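Local coordinates for protein ornithine carbamoyltransferase, anabolic (Campylobacter jejuni subsp. jejuni, PDB 3TPF) that probably catalyses the reversible transfer of the carbamoyl group from carbamoyl phosphate to L-ornithine, yielding L-citrulline for arginine biosynthesis, at residues 136-141 against 282-287; 256-261 against 268-273. All coordinates share one frame; numbering follows the deposited sequence.

Interaction 1 of 2, residues 136-141 against 282-287; sequences IKEWNK and IFEEAR
E138 and E284 bring their carboxylates together across this contact, an example of how two acids can be neighbours when a base is shared between them. Their OE2 atoms lie 3.7 Å apart, E138 OE2 to E284 OE2, while the planes of the two groups are turned 67° against each other. K27 resolves the apparent conflict, its NZ forming salt bridges with E138 OE1 and E284 OE2; the lysine probably offsets the repulsion. N288 ND2 adds a hydrogen bond to E138 OE2. On the other oxygen of E284, R287 NH1 reaches OE1 at 3.1 Å, a salt bridge whose hydrogen bond is weak. E284 meets these partners with a chain bent at its second torsion (chi2 -57°), whereas that of E138 runs out extended beyond CG and crosses it at about a right angle.

W139 adds a loose van der Waals approach, its NE1 lying 4.5 Å from E284 CB, which sits at the indole edge near the ring plane. The packed side of the indole touches I257 of strand 257-260 and D280 and V281 of helix 279-302; the contact proper buries just 96 Å² and lies at the surface, with a diethylene glycol molecule near the tryptophan. N140, with positive phi, closes helix 126-138 in a Schellman motif. Helices 126-138 and 279-302 are the pair that links the two domains in the transcarbamoylase fold.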
loop_
_atom_site.group_PDB
_atom_site.type_symbol
_atom_site.label_atom_id
_atom_site.label_comp_id
_atom_site.label_asym_id
_atom_site.label_seq_id
_atom_site.Cartn_x
_atom_site.Cartn_y
_atom_site.Cartn_z
ATOM N N ILE B 136 -2.012 1.493 -31.681
ATOM C CA ILE B 136 -2.370 1.505 -33.084
ATOM C C ILE B 136 -1.482 2.478 -33.880
ATOM O O ILE B 136 -1.003 2.168 -34.956
ATOM C CB ILE B 136 -3.837 1.905 -33.278
ATOM C CG1 ILE B 136 -4.757 0.801 -32.732
ATOM C CG2 ILE B 136 -4.096 2.148 -34.747
ATOM C CD1 ILE B 136 -6.177 1.247 -32.602
ATOM N N LYS B 137 -1.210 3.615 -33.284
ATOM C CA LYS B 137 -0.367 4.603 -33.918
ATOM C C LYS B 137 1.075 4.109 -33.994
ATOM O O LYS B 137 1.764 4.291 -34.982
ATOM C CB LYS B 137 -0.494 5.922 -33.164
ATOM C CG LYS B 137 0.268 7.100 -33.715
ATOM C CD LYS B 137 -0.340 8.443 -33.237
ATOM C CE LYS B 137 0.342 9.677 -33.918
ATOM N NZ LYS B 137 1.583 10.259 -33.280
ATOM N N GLU B 138 1.522 3.450 -32.938
ATOM C CA GLU B 138 2.893 2.903 -32.903
ATOM C C GLU B 138 3.119 1.794 -33.898
ATOM O O GLU B 138 4.218 1.596 -34.388
ATOM C CB GLU B 138 3.232 2.346 -31.521
ATOM C CG GLU B 138 4.310 3.105 -30.736
ATOM C CD GLU B 138 4.834 2.295 -29.541
ATOM O OE1 GLU B 138 5.970 2.662 -29.149
ATOM O OE2 GLU B 138 4.150 1.318 -29.004
ATOM N N TRP B 139 2.066 1.074 -34.208
ATOM C CA TRP B 139 2.196 -0.045 -35.121
ATOM C C TRP B 139 1.822 0.358 -36.537
ATOM O O TRP B 139 1.478 -0.474 -37.380
ATOM C CB TRP B 139 1.415 -1.234 -34.617
ATOM C CG TRP B 139 2.172 -1.856 -33.476
ATOM C CD1 TRP B 139 2.425 -1.299 -32.202
ATOM C CD2 TRP B 139 2.807 -3.126 -33.461
ATOM N NE1 TRP B 139 3.152 -2.170 -31.413
ATOM C CE2 TRP B 139 3.397 -3.292 -32.149
ATOM C CE3 TRP B 139 2.914 -4.141 -34.394
ATOM C CZ2 TRP B 139 4.100 -4.388 -31.804
ATOM C CZ3 TRP B 139 3.602 -5.241 -34.056
ATOM C CH2 TRP B 139 4.207 -5.379 -32.761
ATOM N N ASN B 140 1.893 1.657 -36.775
ATOM C CA ASN B 140 1.596 2.233 -38.069
ATOM C C ASN B 140 0.317 1.658 -38.722
ATOM O O ASN B 140 0.317 1.329 -39.869
ATOM C CB ASN B 140 2.768 2.036 -38.987
ATOM C CG ASN B 140 4.013 2.630 -38.422
ATOM O OD1 ASN B 140 4.145 3.845 -38.320
ATOM N ND2 ASN B 140 4.941 1.780 -38.037
ATOM N N LYS B 141 -0.747 1.558 -37.944
ATOM C CA LYS B 141 -2.032 1.106 -38.447
ATOM C C LYS B 141 -3.027 2.266 -38.475
ATOM O O LYS B 141 -4.233 2.062 -38.556
ATOM C CB LYS B 141 -2.594 -0.069 -37.641
ATOM C CG LYS B 141 -1.680 -1.286 -37.611
ATOM C CD LYS B 141 -1.770 -2.100 -38.876
ATOM C CE LYS B 141 -0.574 -3.014 -39.100
ATOM N NZ LYS B 141 -0.630 -3.727 -40.406
ATOM N N ILE B 282 0.383 -7.167 -28.037
ATOM C CA ILE B 282 -0.558 -7.218 -26.928
ATOM C C ILE B 282 0.150 -6.688 -25.672
ATOM O O ILE B 282 -0.451 -5.959 -24.866
ATOM C CB ILE B 282 -1.109 -8.623 -26.671
ATOM C CG1 ILE B 282 -2.072 -9.002 -27.805
ATOM C CG2 ILE B 282 -1.850 -8.683 -25.331
ATOM C CD1 ILE B 282 -2.588 -10.443 -27.751
ATOM N N PHE B 283 1.385 -7.061 -25.487
ATOM C CA PHE B 283 2.046 -6.665 -24.262
ATOM C C PHE B 283 2.611 -5.268 -24.358
ATOM O O PHE B 283 2.863 -4.679 -23.337
ATOM C CB PHE B 283 3.133 -7.692 -23.778
ATOM C CG PHE B 283 2.553 -8.983 -23.299
ATOM C CD1 PHE B 283 1.757 -9.024 -22.187
ATOM C CD2 PHE B 283 2.719 -10.139 -24.023
ATOM C CE1 PHE B 283 1.138 -10.198 -21.765
ATOM C CE2 PHE B 283 2.143 -11.331 -23.597
ATOM C CZ PHE B 283 1.353 -11.359 -22.456
ATOM N N GLU B 284 2.889 -4.769 -25.558
ATOM C CA GLU B 284 3.234 -3.372 -25.675
ATOM C C GLU B 284 1.961 -2.555 -25.289
ATOM O O GLU B 284 2.005 -1.543 -24.576
ATOM C CB GLU B 284 3.730 -3.032 -27.074
ATOM C CG GLU B 284 5.248 -2.853 -27.203
ATOM C CD GLU B 284 5.829 -1.768 -26.242
ATOM O OE1 GLU B 284 6.972 -1.957 -25.700
ATOM O OE2 GLU B 284 5.162 -0.697 -26.023
ATOM N N GLU B 285 0.822 -3.074 -25.725
ATOM C CA GLU B 285 -0.460 -2.459 -25.469
ATOM C C GLU B 285 -0.522 -2.269 -23.954
ATOM O O GLU B 285 -0.717 -1.179 -23.503
ATOM C CB GLU B 285 -1.637 -3.319 -25.978
ATOM C CG GLU B 285 -3.055 -2.768 -25.717
ATOM C CD GLU B 285 -4.221 -3.763 -25.980
ATOM O OE1 GLU B 285 -3.873 -4.869 -26.442
ATOM O OE2 GLU B 285 -5.447 -3.417 -25.726
ATOM N N ALA B 286 -0.371 -3.365 -23.203
ATOM C CA ALA B 286 -0.356 -3.395 -21.724
ATOM C C ALA B 286 0.488 -2.295 -21.094
ATOM O O ALA B 286 0.088 -1.489 -20.282
ATOM C CB ALA B 286 0.255 -4.724 -21.337
ATOM N N ARG B 287 1.703 -2.258 -21.541
ATOM C CA ARG B 287 2.654 -1.327 -21.051
ATOM C C ARG B 287 2.332 0.078 -21.474
ATOM O O ARG B 287 2.642 1.017 -20.777
ATOM C CB ARG B 287 3.989 -1.730 -21.629
ATOM C CG ARG B 287 5.160 -0.913 -21.183
ATOM C CD ARG B 287 6.291 -1.288 -22.092
ATOM N NE ARG B 287 7.590 -0.997 -21.509
ATOM C CZ ARG B 287 8.637 -0.598 -22.226
ATOM N NH1 ARG B 287 8.518 -0.408 -23.557
ATOM N NH2 ARG B 287 9.798 -0.359 -21.616
#

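Interaction 2 of 2, residues 256-261 against 268-273; sequences AILLHC and YEVSEE
The first torsion of H260 sets CG anti to the backbone N (chi1 -165°), carrying the imidazole out from the strand; in E269, CG sits between N and the carbonyl carbon, and a bend at chi2 turns the carboxylate toward the ring. H260 NE2 donates to E269 OE2 over 2.8 Å, at a fairly straight 162°. OE2 lies near the ring plane, while the N-H reaches it on the anti side of the carboxylate, 25° out of that group's plane. E269 OE2 also accepts the backbone N-H of Y265, and H260 ND1 takes that of L262, so the ring is pinned at both nitrogens.

Alongside the hydrogen bond, V270 adds an apolar contact: its CG2 packs 3.9 Å from L258 CD2. Just beyond, S271 occupies the N-cap position, its OG bonded to I274 N at the start of helix 272-277. The strand 257-260 is an edge of the five-stranded parallel Rossmann-like sheet, and H260 opens the HCLP motif of ornithine carbamoyltransferases, whose C261 and L262 are predicted to bind carbamoyl phosphate.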
loop_
_atom_site.group_PDB
_atom_site.type_symbol
_atom_site.label_atom_id
_atom_site.label_comp_id
_atom_site.label_asym_id
_atom_site.label_seq_id
_atom_site.Cartn_x
_atom_site.Cartn_y
_atom_site.Cartn_z
ATOM N N ALA B 256 -2.638 -7.499 -39.917
ATOM C CA ALA B 256 -3.551 -6.861 -38.937
ATOM C C ALA B 256 -3.123 -7.255 -37.538
ATOM O O ALA B 256 -2.716 -8.408 -37.335
ATOM C CB ALA B 256 -5.004 -7.280 -39.187
ATOM N N ILE B 257 -3.161 -6.306 -36.616
ATOM C CA ILE B 257 -2.782 -6.535 -35.217
ATOM C C ILE B 257 -3.979 -6.900 -34.372
ATOM O O ILE B 257 -5.116 -6.483 -34.671
ATOM C CB ILE B 257 -2.086 -5.342 -34.553
ATOM C CG1 ILE B 257 -2.963 -4.101 -34.572
ATOM C CG2 ILE B 257 -0.801 -5.017 -35.246
ATOM C CD1 ILE B 257 -2.376 -2.979 -33.722
ATOM N N LEU B 258 -3.742 -7.731 -33.360
ATOM C CA LEU B 258 -4.785 -8.173 -32.432
ATOM C C LEU B 258 -4.556 -7.471 -31.077
ATOM O O LEU B 258 -3.496 -7.575 -30.496
ATOM C CB LEU B 258 -4.754 -9.689 -32.241
ATOM C CG LEU B 258 -5.658 -10.247 -31.115
ATOM C CD1 LEU B 258 -7.106 -9.962 -31.452
ATOM C CD2 LEU B 258 -5.363 -11.709 -30.884
ATOM N N LEU B 259 -5.545 -6.765 -30.597
ATOM C CA LEU B 259 -5.468 -6.095 -29.314
ATOM C C LEU B 259 -6.427 -6.741 -28.310
ATOM O O LEU B 259 -7.497 -7.196 -28.692
ATOM C CB LEU B 259 -5.839 -4.624 -29.417
ATOM C CG LEU B 259 -4.903 -3.695 -30.164
ATOM C CD1 LEU B 259 -5.441 -2.296 -30.090
ATOM C CD2 LEU B 259 -3.469 -3.813 -29.533
ATOM N N HIS B 260 -5.971 -6.862 -27.069
ATOM C CA HIS B 260 -6.712 -7.410 -25.953
ATOM C C HIS B 260 -6.277 -6.674 -24.701
ATOM O O HIS B 260 -5.101 -6.538 -24.454
ATOM C CB HIS B 260 -6.388 -8.881 -25.773
ATOM C CG HIS B 260 -7.349 -9.615 -24.883
ATOM N ND1 HIS B 260 -7.688 -9.180 -23.621
ATOM C CD2 HIS B 260 -8.012 -10.790 -25.066
ATOM C CE1 HIS B 260 -8.540 -10.042 -23.084
ATOM N NE2 HIS B 260 -8.745 -11.033 -23.935
ATOM N N CYS B 261 -7.220 -6.201 -23.899
ATOM C CA CYS B 261 -6.877 -5.350 -22.714
ATOM C C CYS B 261 -6.354 -6.176 -21.580
ATOM O O CYS B 261 -5.628 -5.675 -20.742
ATOM C CB CYS B 261 -8.025 -4.497 -22.187
ATOM S SG CYS B 261 -9.501 -5.469 -21.770
ATOM N N TYR B 268 -11.149 -19.287 -25.015
ATOM C CA TYR B 268 -12.441 -18.613 -25.014
ATOM C C TYR B 268 -12.442 -17.500 -26.063
ATOM O O TYR B 268 -12.486 -17.779 -27.269
ATOM C CB TYR B 268 -12.772 -18.094 -23.621
ATOM C CG TYR B 268 -12.820 -19.189 -22.645
ATOM C CD1 TYR B 268 -11.707 -19.532 -21.910
ATOM C CD2 TYR B 268 -13.968 -20.003 -22.540
ATOM C CE1 TYR B 268 -11.738 -20.620 -21.050
ATOM C CE2 TYR B 268 -14.002 -21.089 -21.687
ATOM C CZ TYR B 268 -12.893 -21.387 -20.938
ATOM O OH TYR B 268 -12.917 -22.446 -20.083
ATOM N N GLU B 269 -12.334 -16.250 -25.634
ATOM C CA GLU B 269 -12.401 -15.153 -26.591
ATOM C C GLU B 269 -11.209 -15.144 -27.545
ATOM O O GLU B 269 -11.236 -14.524 -28.590
ATOM C CB GLU B 269 -12.493 -13.807 -25.887
ATOM C CG GLU B 269 -11.222 -13.341 -25.214
ATOM C CD GLU B 269 -11.017 -13.871 -23.798
ATOM O OE1 GLU B 269 -11.891 -14.614 -23.240
ATOM O OE2 GLU B 269 -9.932 -13.498 -23.239
ATOM N N VAL B 270 -10.167 -15.839 -27.179
ATOM C CA VAL B 270 -9.007 -15.875 -28.011
ATOM C C VAL B 270 -8.304 -17.225 -27.890
ATOM O O VAL B 270 -8.260 -17.814 -26.796
ATOM C CB VAL B 270 -8.065 -14.713 -27.652
ATOM C CG1 VAL B 270 -7.312 -14.997 -26.372
ATOM C CG2 VAL B 270 -7.078 -14.496 -28.768
ATOM N N SER B 271 -7.784 -17.733 -29.002
ATOM C CA SER B 271 -7.009 -18.972 -28.978
ATOM C C SER B 271 -5.585 -18.698 -28.484
ATOM O O SER B 271 -5.021 -17.653 -28.709
ATOM C CB SER B 271 -6.958 -19.598 -30.344
ATOM O OG SER B 271 -6.069 -18.895 -31.175
ATOM N N GLU B 272 -5.005 -19.708 -27.869
ATOM C CA GLU B 272 -3.624 -19.677 -27.386
ATOM C C GLU B 272 -2.656 -19.325 -28.517
ATOM O O GLU B 272 -1.835 -18.427 -28.396
ATOM C CB GLU B 272 -3.228 -21.024 -26.799
ATOM C CG GLU B 272 -1.961 -20.976 -25.953
ATOM C CD GLU B 272 -0.660 -21.302 -26.704
ATOM O OE1 GLU B 272 -0.750 -21.978 -27.752
ATOM O OE2 GLU B 272 0.451 -20.954 -26.195
ATOM N N GLU B 273 -2.821 -20.022 -29.643
ATOM C CA GLU B 273 -1.944 -19.848 -30.813
ATOM C C GLU B 273 -1.932 -18.386 -31.210
ATOM O O GLU B 273 -0.889 -17.759 -31.206
ATOM C CB GLU B 273 -2.284 -20.800 -32.035
ATOM C CG GLU B 273 -0.985 -21.173 -32.856
ATOM C CD GLU B 273 -1.135 -21.494 -34.376
ATOM O OE1 GLU B 273 -1.934 -20.789 -35.093
ATOM O OE2 GLU B 273 -0.403 -22.438 -34.857
#

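In the fold
Interactions 1 and 2 have centres 13 Å apart and illustrate how a domain linkage can reach an active-site strand. Along the chain 136-141 comes first, then both segments of interaction 2, then 282-287, so interaction 2 falls within the long span that interaction 1 brackets. They touch through E285, whose OE1 lies 3.0 Å from H260 N in a probable hydrogen bond, and through I282 against the backbone of L258. Strand 257-260 leads through the loop that follows it to helix 272-277, which is followed directly by helix 279-302. The interdomain helix is thereby tied to the edge strand that leads into the predicted carbamoyl phosphate site.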